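Long-range contact in ferredoxin (Thermus aquaticus, PDB 1H98), which transfers electrons in a wide variety of metabolic reactions, using one [3Fe-4S] and one [4Fe-4S] cluster: residues A[1-12]-A[30-41]. Sequence-based numbering, arbitrary orientation.
Unlike the reference sequence in segment 1-12: Glu6 (reference Gln). With SF4 (iron/sulfur cluster), chain B; F3S (Fe3-s4 cluster), chain C.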
loop_
_atom_site.group_PDB
_atom_site.type_symbol
_atom_site.label_atom_id
_atom_site.label_comp_id
_atom_site.label_asym_id
_atom_site.label_seq_id
_atom_site.Cartn_x
_atom_site.Cartn_y
_atom_site.Cartn_z
ATOM N N PRO A 1 -9.729 0.495 -3.256
ATOM C CA PRO A 1 -8.399 -0.119 -3.003
ATOM C C PRO A 1 -7.705 0.484 -1.777
ATOM O O PRO A 1 -8.183 1.480 -1.229
ATOM C CB PRO A 1 -7.563 0.095 -4.262
ATOM C CG PRO A 1 -8.378 1.141 -5.024
ATOM C CD PRO A 1 -9.821 0.856 -4.680
ATOM N N HIS A 2 -6.683 -0.205 -1.267
ATOM C CA HIS A 2 -5.896 0.291 -0.138
ATOM C C HIS A 2 -4.636 0.897 -0.759
ATOM O O HIS A 2 -4.271 0.546 -1.883
ATOM C CB HIS A 2 -5.553 -0.827 0.849
ATOM C CG HIS A 2 -6.637 -1.099 1.849
ATOM N ND1 HIS A 2 -7.947 -1.327 1.485
ATOM C CD2 HIS A 2 -6.605 -1.171 3.200
ATOM C CE1 HIS A 2 -8.677 -1.526 2.568
ATOM N NE2 HIS A 2 -7.885 -1.437 3.624
ATOM N N VAL A 3 -3.984 1.807 -0.047
ATOM C CA VAL A 3 -2.813 2.497 -0.571
ATOM C C VAL A 3 -1.656 2.517 0.423
ATOM O O VAL A 3 -1.868 2.756 1.608
ATOM C CB VAL A 3 -3.194 3.973 -0.921
ATOM C CG1 VAL A 3 -1.995 4.733 -1.473
ATOM C CG2 VAL A 3 -4.359 4.003 -1.927
ATOM N N ILE A 4 -0.442 2.235 -0.053
ATOM C CA ILE A 4 0.736 2.270 0.814
ATOM C C ILE A 4 1.294 3.690 0.731
ATOM O O ILE A 4 1.647 4.177 -0.354
ATOM C CB ILE A 4 1.821 1.233 0.393
ATOM C CG1 ILE A 4 1.297 -0.192 0.616
ATOM C CG2 ILE A 4 3.106 1.472 1.181
ATOM C CD1 ILE A 4 2.266 -1.289 0.230
ATOM N N CYS A 5 1.343 4.361 1.873
ATOM C CA CYS A 5 1.810 5.734 1.922
ATOM C C CYS A 5 3.262 5.918 2.358
ATOM O O CYS A 5 4.021 4.952 2.491
ATOM C CB CYS A 5 0.846 6.575 2.766
ATOM S SG CYS A 5 -0.873 6.515 2.158
ATOM N N GLU A 6 3.620 7.171 2.618
ATOM C CA GLU A 6 4.968 7.578 3.000
ATOM C C GLU A 6 5.810 6.767 3.992
ATOM O O GLU A 6 6.981 6.499 3.721
ATOM C CB GLU A 6 4.935 9.038 3.442
ATOM C CG GLU A 6 6.297 9.641 3.680
ATOM C CD GLU A 6 6.251 11.150 3.678
ATOM O OE1 GLU A 6 5.941 11.737 2.610
ATOM O OE2 GLU A 6 6.525 11.743 4.744
ATOM N N PRO A 7 5.237 6.353 5.136
ATOM C CA PRO A 7 6.005 5.585 6.127
ATOM C C PRO A 7 6.773 4.347 5.635
ATOM O O PRO A 7 7.751 3.931 6.264
ATOM C CB PRO A 7 4.942 5.220 7.167
ATOM C CG PRO A 7 3.994 6.366 7.085
ATOM C CD PRO A 7 3.853 6.546 5.600
ATOM N N CYS A 8 6.331 3.760 4.527
ATOM C CA CYS A 8 6.974 2.568 3.972
ATOM C C CYS A 8 8.372 2.869 3.441
ATOM O O CYS A 8 9.252 2.008 3.485
ATOM C CB CYS A 8 6.123 1.969 2.838
ATOM S SG CYS A 8 6.727 0.384 2.164
ATOM N N ILE A 9 8.566 4.089 2.950
ATOM C CA ILE A 9 9.846 4.500 2.393
ATOM C C ILE A 9 10.942 4.429 3.447
ATOM O O ILE A 9 10.818 4.991 4.532
ATOM C CB ILE A 9 9.763 5.927 1.810
ATOM C CG1 ILE A 9 8.684 5.981 0.725
ATOM C CG2 ILE A 9 11.116 6.348 1.227
ATOM C CD1 ILE A 9 8.467 7.366 0.149
ATOM N N GLY A 10 12.016 3.721 3.121
ATOM C CA GLY A 10 13.116 3.582 4.054
ATOM C C GLY A 10 12.878 2.478 5.062
ATOM O O GLY A 10 13.725 2.231 5.916
ATOM N N VAL A 11 11.733 1.806 4.972
ATOM C CA VAL A 11 11.410 0.729 5.899
ATOM C C VAL A 11 11.181 -0.588 5.164
ATOM O O VAL A 11 11.886 -1.560 5.407
ATOM C CB VAL A 11 10.172 1.076 6.754
ATOM C CG1 VAL A 11 9.833 -0.078 7.695
ATOM C CG2 VAL A 11 10.437 2.346 7.551
ATOM N N LYS A 12 10.200 -0.610 4.266
ATOM C CA LYS A 12 9.871 -1.803 3.484
ATOM C C LYS A 12 9.887 -3.075 4.330
ATOM O O LYS A 12 10.492 -4.082 3.957
ATOM C CB LYS A 12 10.822 -1.929 2.291
ATOM C CG LYS A 12 10.734 -0.756 1.328
ATOM C CD LYS A 12 11.761 -0.837 0.208
ATOM C CE LYS A 12 11.517 -2.033 -0.695
ATOM N NZ LYS A 12 12.488 -2.085 -1.821
ATOM N N ASP A 30 11.560 2.262 -3.913
ATOM C CA ASP A 30 11.695 2.960 -2.638
ATOM C C ASP A 30 10.617 2.572 -1.619
ATOM O O ASP A 30 10.718 2.911 -0.440
ATOM C CB ASP A 30 11.761 4.484 -2.844
ATOM C CG ASP A 30 10.451 5.093 -3.347
ATOM O OD1 ASP A 30 9.570 4.375 -3.879
ATOM O OD2 ASP A 30 10.317 6.328 -3.217
ATOM N N GLN A 31 9.609 1.837 -2.077
ATOM C CA GLN A 31 8.522 1.383 -1.215
ATOM C C GLN A 31 7.760 0.282 -1.940
ATOM O O GLN A 31 7.969 0.056 -3.135
ATOM C CB GLN A 31 7.548 2.537 -0.919
ATOM C CG GLN A 31 6.796 3.071 -2.149
ATOM C CD GLN A 31 5.643 4.010 -1.786
ATOM O OE1 GLN A 31 5.794 5.228 -1.784
ATOM N NE2 GLN A 31 4.485 3.437 -1.492
ATOM N N PHE A 32 6.936 -0.452 -1.202
ATOM C CA PHE A 32 6.096 -1.472 -1.814
ATOM C C PHE A 32 4.822 -0.721 -2.203
ATOM O O PHE A 32 4.605 0.407 -1.755
ATOM C CB PHE A 32 5.798 -2.607 -0.834
ATOM C CG PHE A 32 6.763 -3.754 -0.933
ATOM C CD1 PHE A 32 8.092 -3.605 -0.541
ATOM C CD2 PHE A 32 6.361 -4.970 -1.468
ATOM C CE1 PHE A 32 9.009 -4.654 -0.689
ATOM C CE2 PHE A 32 7.270 -6.026 -1.622
ATOM C CZ PHE A 32 8.596 -5.862 -1.231
ATOM N N TYR A 33 4.021 -1.291 -3.091
ATOM C CA TYR A 33 2.795 -0.628 -3.504
ATOM C C TYR A 33 1.706 -1.664 -3.659
ATOM O O TYR A 33 1.991 -2.858 -3.792
ATOM C CB TYR A 33 3.005 0.135 -4.818
ATOM C CG TYR A 33 3.243 -0.755 -6.015
ATOM C CD1 TYR A 33 2.179 -1.183 -6.808
ATOM C CD2 TYR A 33 4.530 -1.177 -6.351
ATOM C CE1 TYR A 33 2.387 -2.011 -7.899
ATOM C CE2 TYR A 33 4.748 -2.005 -7.443
ATOM C CZ TYR A 33 3.674 -2.419 -8.211
ATOM O OH TYR A 33 3.889 -3.244 -9.296
ATOM N N ILE A 34 0.461 -1.205 -3.609
ATOM C CA ILE A 34 -0.699 -2.072 -3.752
ATOM C C ILE A 34 -1.296 -1.872 -5.140
ATOM O O ILE A 34 -1.566 -0.736 -5.549
ATOM C CB ILE A 34 -1.763 -1.756 -2.664
ATOM C CG1 ILE A 34 -1.267 -2.238 -1.292
ATOM C CG2 ILE A 34 -3.094 -2.411 -3.008
ATOM C CD1 ILE A 34 -2.115 -1.773 -0.117
ATOM N N HIS A 35 -1.457 -2.958 -5.892
ATOM C CA HIS A 35 -2.045 -2.848 -7.219
ATOM C C HIS A 35 -3.548 -2.600 -7.037
ATOM O O HIS A 35 -4.283 -3.480 -6.594
ATOM C CB HIS A 35 -1.794 -4.110 -8.033
ATOM C CG HIS A 35 -2.097 -3.944 -9.485
ATOM N ND1 HIS A 35 -1.147 -4.121 -10.467
ATOM C CD2 HIS A 35 -3.238 -3.591 -10.122
ATOM C CE1 HIS A 35 -1.692 -3.881 -11.649
ATOM N NE2 HIS A 35 -2.960 -3.558 -11.466
ATOM N N PRO A 36 -4.028 -1.417 -7.451
ATOM C CA PRO A 36 -5.424 -0.974 -7.352
ATOM C C PRO A 36 -6.464 -1.882 -7.984
ATOM O O PRO A 36 -7.553 -2.048 -7.435
ATOM C CB PRO A 36 -5.407 0.389 -8.049
ATOM C CG PRO A 36 -3.979 0.831 -7.934
ATOM C CD PRO A 36 -3.233 -0.436 -8.206
ATOM N N GLU A 37 -6.133 -2.441 -9.143
ATOM C CA GLU A 37 -7.051 -3.320 -9.867
ATOM C C GLU A 37 -7.118 -4.736 -9.300
ATOM O O GLU A 37 -8.010 -5.499 -9.657
ATOM C CB GLU A 37 -6.667 -3.391 -11.354
ATOM C CG GLU A 37 -6.473 -2.040 -12.058
ATOM C CD GLU A 37 -7.769 -1.252 -12.259
ATOM O OE1 GLU A 37 -8.633 -1.709 -13.039
ATOM O OE2 GLU A 37 -7.914 -0.160 -11.657
ATOM N N GLU A 38 -6.162 -5.100 -8.451
ATOM C CA GLU A 38 -6.140 -6.444 -7.874
ATOM C C GLU A 38 -6.639 -6.484 -6.430
ATOM O O GLU A 38 -7.210 -7.487 -5.989
ATOM C CB GLU A 38 -4.728 -7.042 -7.950
ATOM C CG GLU A 38 -4.215 -7.231 -9.367
ATOM C CD GLU A 38 -2.798 -7.792 -9.430
ATOM O OE1 GLU A 38 -2.147 -7.951 -8.376
ATOM O OE2 GLU A 38 -2.332 -8.078 -10.552
ATOM N N CYS A 39 -6.376 -5.410 -5.691
ATOM C CA CYS A 39 -6.783 -5.306 -4.295
ATOM C C CYS A 39 -8.292 -5.508 -4.106
ATOM O O CYS A 39 -9.098 -4.890 -4.802
ATOM C CB CYS A 39 -6.352 -3.948 -3.735
ATOM S SG CYS A 39 -6.860 -3.652 -2.033
ATOM N N ILE A 40 -8.667 -6.373 -3.164
ATOM C CA ILE A 40 -10.079 -6.654 -2.883
ATOM C C ILE A 40 -10.599 -5.901 -1.657
ATOM O O ILE A 40 -11.721 -6.135 -1.204
ATOM C CB ILE A 40 -10.345 -8.172 -2.697
ATOM C CG1 ILE A 40 -9.541 -8.720 -1.519
ATOM C CG2 ILE A 40 -10.024 -8.930 -3.988
ATOM C CD1 ILE A 40 -9.810 -10.179 -1.240
ATOM N N ASP A 41 -9.762 -5.026 -1.106
ATOM C CA ASP A 41 -10.123 -4.213 0.051
ATOM C C ASP A 41 -10.527 -4.991 1.294
ATOM O O ASP A 41 -11.414 -4.559 2.032
ATOM C CB ASP A 41 -11.239 -3.225 -0.316
ATOM C CG ASP A 41 -10.737 -2.062 -1.133
ATOM O OD1 ASP A 41 -9.809 -1.383 -0.667
ATOM O OD2 ASP A 41 -11.259 -1.823 -2.239
HETATM FE FE1 SF4 B . -5.891 -5.162 -0.649
HETATM FE FE2 SF4 B . -4.240 -7.307 -0.018
HETATM FE FE3 SF4 B . -4.495 -5.190 1.743
HETATM FE FE4 SF4 B . -6.571 -6.966 1.348
HETATM S S1 SF4 B . -4.499 -7.449 2.279
HETATM S S2 SF4 B . -6.708 -4.599 1.440
HETATM S S3 SF4 B . -6.383 -7.418 -0.898
HETATM S S4 SF4 B . -3.579 -5.111 -0.410
HETATM FE FE1 F3S C . 4.356 -3.389 3.917
HETATM FE FE3 F3S C . 5.926 -1.097 3.592
HETATM FE FE4 F3S C . 4.569 -1.569 5.960
HETATM S S1 F3S C . 6.422 -3.233 2.888
HETATM S S2 F3S C . 4.634 -3.875 6.139
HETATM S S3 F3S C . 3.596 -1.192 3.870
HETATM S S4 F3S C . 6.727 -0.814 5.726
HETATM O O HOH W 1 -3.242 1.310 -4.534
HETATM O O HOH W 2 13.203 2.601 0.847
#
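In the bacterial dicluster ferredoxin fold of this seven-iron protein, strands 2-4 and 32-34 belong to separate two-stranded sheets and run antiparallel past each other, with an iron-sulfur cluster beside each end of the contact. Between them CG1 of Ile4 meets CG1 of Ile34 at 3.8 Å, the two side chains crossing at about a right angle; Ile54 touches both. No direct backbone hydrogen bond joins the strands. A water bridges His2 O and Ile34 O, while Gln31 NE2 reaches across to Ile4 O at 3.1 Å, from well above the carbonyl plane, and also donates, within its own segment, to Phe32 O. Gln31 OE1 accepts from Lys70 NZ.

At the [3Fe-4S] end, Cys8 SG binds iron FE3, and Phe32 N donates to that sulfur at 3.5 Å and 172°. CE of Lys12 comes obliquely to 3.6 Å from CE1 of Phe32, and Lys12 NZ goes on to a salt bridge with Asp27 and a hydrogen bond to Gly29 O.

Around the [4Fe-4S] cluster, Cys39 SG ligates iron FE1 and accepts from both His2 N (3.5 Å) and Asp41 N. The Asp41 carboxylate forms a salt bridge with the N-terminus, OD2 to Pro1 N at 3.0 Å. With CG anti to the carbonyl carbon (chi1 -84°), the His2 imidazole lays one face over cluster sulfur S2, offset toward the rim of the ring, while its ND1 donates in the ring plane to the anti lone pair of Asp41 OD1, 2.8 Å away.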